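Local coordinates for protein peroxidase (Cellulomonas bogoriensis 69B4 = DSM 16987, PDB 6QZO) that binds heme b and, as a member of the DyP-type family, probably uses peroxide to oxidise dyes and other substrates, at residues Leu246-Gly249 / Ala250-Thr254. Numbering follows the deposited sequence.
Sequences LSRG and AREAT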
loop_
_atom_site.group_PDB
_atom_site.type_symbol
_atom_site.label_atom_id
_atom_site.label_comp_id
_atom_site.label_asym_id
_atom_site.label_seq_id
_atom_site.Cartn_x
_atom_site.Cartn_y
_atom_site.Cartn_z
ATOM N N LEU A 246 -11.068 -15.547 -20.002
ATOM C CA LEU A 246 -10.242 -15.701 -21.245
ATOM C C LEU A 246 -9.183 -16.778 -21.031
ATOM O O LEU A 246 -8.509 -16.759 -19.997
ATOM C CB LEU A 246 -9.533 -14.400 -21.622
ATOM C CG LEU A 246 -10.393 -13.193 -21.990
ATOM C CD1 LEU A 246 -9.518 -12.067 -22.510
ATOM C CD2 LEU A 246 -11.465 -13.537 -23.004
ATOM N N SER A 247 -9.024 -17.673 -22.005
ATOM C CA SER A 247 -7.824 -18.533 -22.150
ATOM C C SER A 247 -6.574 -17.654 -22.212
ATOM O O SER A 247 -6.690 -16.465 -22.556
ATOM C CB SER A 247 -7.917 -19.369 -23.389
ATOM O OG SER A 247 -7.699 -18.566 -24.536
ATOM N N ARG A 248 -5.429 -18.249 -21.909
ATOM C CA ARG A 248 -4.077 -17.667 -22.120
ATOM C C ARG A 248 -3.930 -17.118 -23.547
ATOM O O ARG A 248 -3.398 -15.996 -23.696
ATOM C CB ARG A 248 -3.037 -18.762 -21.884
ATOM C CG ARG A 248 -1.656 -18.252 -21.519
ATOM C CD ARG A 248 -1.430 -18.297 -20.016
ATOM N NE ARG A 248 0.014 -18.275 -19.838
ATOM C CZ ARG A 248 0.657 -17.660 -18.856
ATOM N NH1 ARG A 248 0.006 -17.058 -17.869
ATOM N NH2 ARG A 248 1.981 -17.677 -18.862
ATOM N N GLY A 249 -4.353 -17.893 -24.551
ATOM C CA GLY A 249 -4.226 -17.543 -25.983
ATOM C C GLY A 249 -4.980 -16.266 -26.326
ATOM O O GLY A 249 -4.434 -15.426 -27.081
ATOM N N ALA A 250 -6.195 -16.132 -25.796
ATOM C CA ALA A 250 -7.084 -14.962 -25.995
ATOM C C ALA A 250 -6.500 -13.731 -25.288
ATOM O O ALA A 250 -6.658 -12.624 -25.820
ATOM C CB ALA A 250 -8.484 -15.279 -25.514
ATOM N N ARG A 251 -5.852 -13.914 -24.134
ATOM C CA ARG A 251 -5.222 -12.800 -23.371
ATOM C C ARG A 251 -3.993 -12.292 -24.117
ATOM O O ARG A 251 -3.752 -11.075 -24.113
ATOM C CB ARG A 251 -4.776 -13.248 -21.986
ATOM C CG ARG A 251 -5.908 -13.488 -21.001
ATOM C CD ARG A 251 -5.348 -13.944 -19.668
ATOM N NE ARG A 251 -6.378 -13.958 -18.639
ATOM C CZ ARG A 251 -6.162 -14.178 -17.348
ATOM N NH1 ARG A 251 -4.940 -14.402 -16.903
ATOM N NH2 ARG A 251 -7.174 -14.165 -16.500
ATOM N N GLU A 252 -3.227 -13.203 -24.697
ATOM C CA GLU A 252 -2.008 -12.874 -25.473
ATOM C C GLU A 252 -2.426 -12.182 -26.775
ATOM O O GLU A 252 -1.795 -11.169 -27.133
ATOM C CB GLU A 252 -1.176 -14.136 -25.678
ATOM C CG GLU A 252 -0.557 -14.620 -24.377
ATOM C CD GLU A 252 0.303 -15.864 -24.472
ATOM O OE1 GLU A 252 0.088 -16.643 -25.419
ATOM O OE2 GLU A 252 1.193 -16.040 -23.612
ATOM N N ALA A 253 -3.478 -12.671 -27.425
ATOM C CA ALA A 253 -4.007 -12.078 -28.673
ATOM C C ALA A 253 -4.457 -10.633 -28.399
ATOM O O ALA A 253 -4.248 -9.782 -29.287
ATOM C CB ALA A 253 -5.117 -12.920 -29.241
ATOM N N THR A 254 -5.031 -10.384 -27.210
ATOM C CA THR A 254 -5.605 -9.081 -26.781
ATOM C C THR A 254 -4.513 -8.003 -26.814
ATOM O O THR A 254 -4.791 -6.894 -27.279
ATOM C CB THR A 254 -6.263 -9.181 -25.398
ATOM O OG1 THR A 254 -7.444 -9.974 -25.496
ATOM C CG2 THR A 254 -6.676 -7.832 -24.836
#
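Ser247 caps the N-terminus of helix 248-255: its OG accepts the N-H of Ala250 at 3.1 Å, a nearly straight bond (161° at the hydrogen). A chi1 of 74° sets OG between the backbone N and the carbonyl carbon of its own residue, where it can turn back over the first helical turn. The helix takes over at once, as Arg251 N donates to Ser247 O, Glu252 N to Arg248 O at 3.0 Å and Ala253 N to Gly249 O at 2.9 Å. One turn on, Ala250 O is gripped twice, by Thr254 N and by Thr254 OG1 (2.8 Å), the two donors arriving from opposite faces of the carbonyl plane. Just before the cap in sequence, Leu246 lays CB against CG of Arg251 at 3.8 Å and also meets the methyl of Ala250. The Arg251 chain runs extended from CG to NE, and its guanidinium, in a cation-pi contact with Trp243, forms salt bridges from NH2 to Asp244 OD1 and from NH1 to Glu89 OE2 of the second subunit, NH2 also donating to Trp243 O. Cutting Arg251 back to an alanine would probably cost both carboxylates this cationic partner and leave CB of Leu246 without the CG it packs on. Arg248 and Glu252 stand one turn apart without a salt bridge, NE to OE2 being 4.5 Å and the oxygen well outside the guanidinium plane, so any attraction is probably through charge alone; Arg248 NH2 is salt-bridged instead to Glu91 of the second subunit, and Glu252 OE2 accepts a hydrogen bond from Leu259 N. Since Thr254 also shares backbone hydrogen bonds with the heme-ligating His292, this short helix joins a hydroxyl-capped start and two arginines salt-bridged across the subunit interface to the proximal side of the heme site.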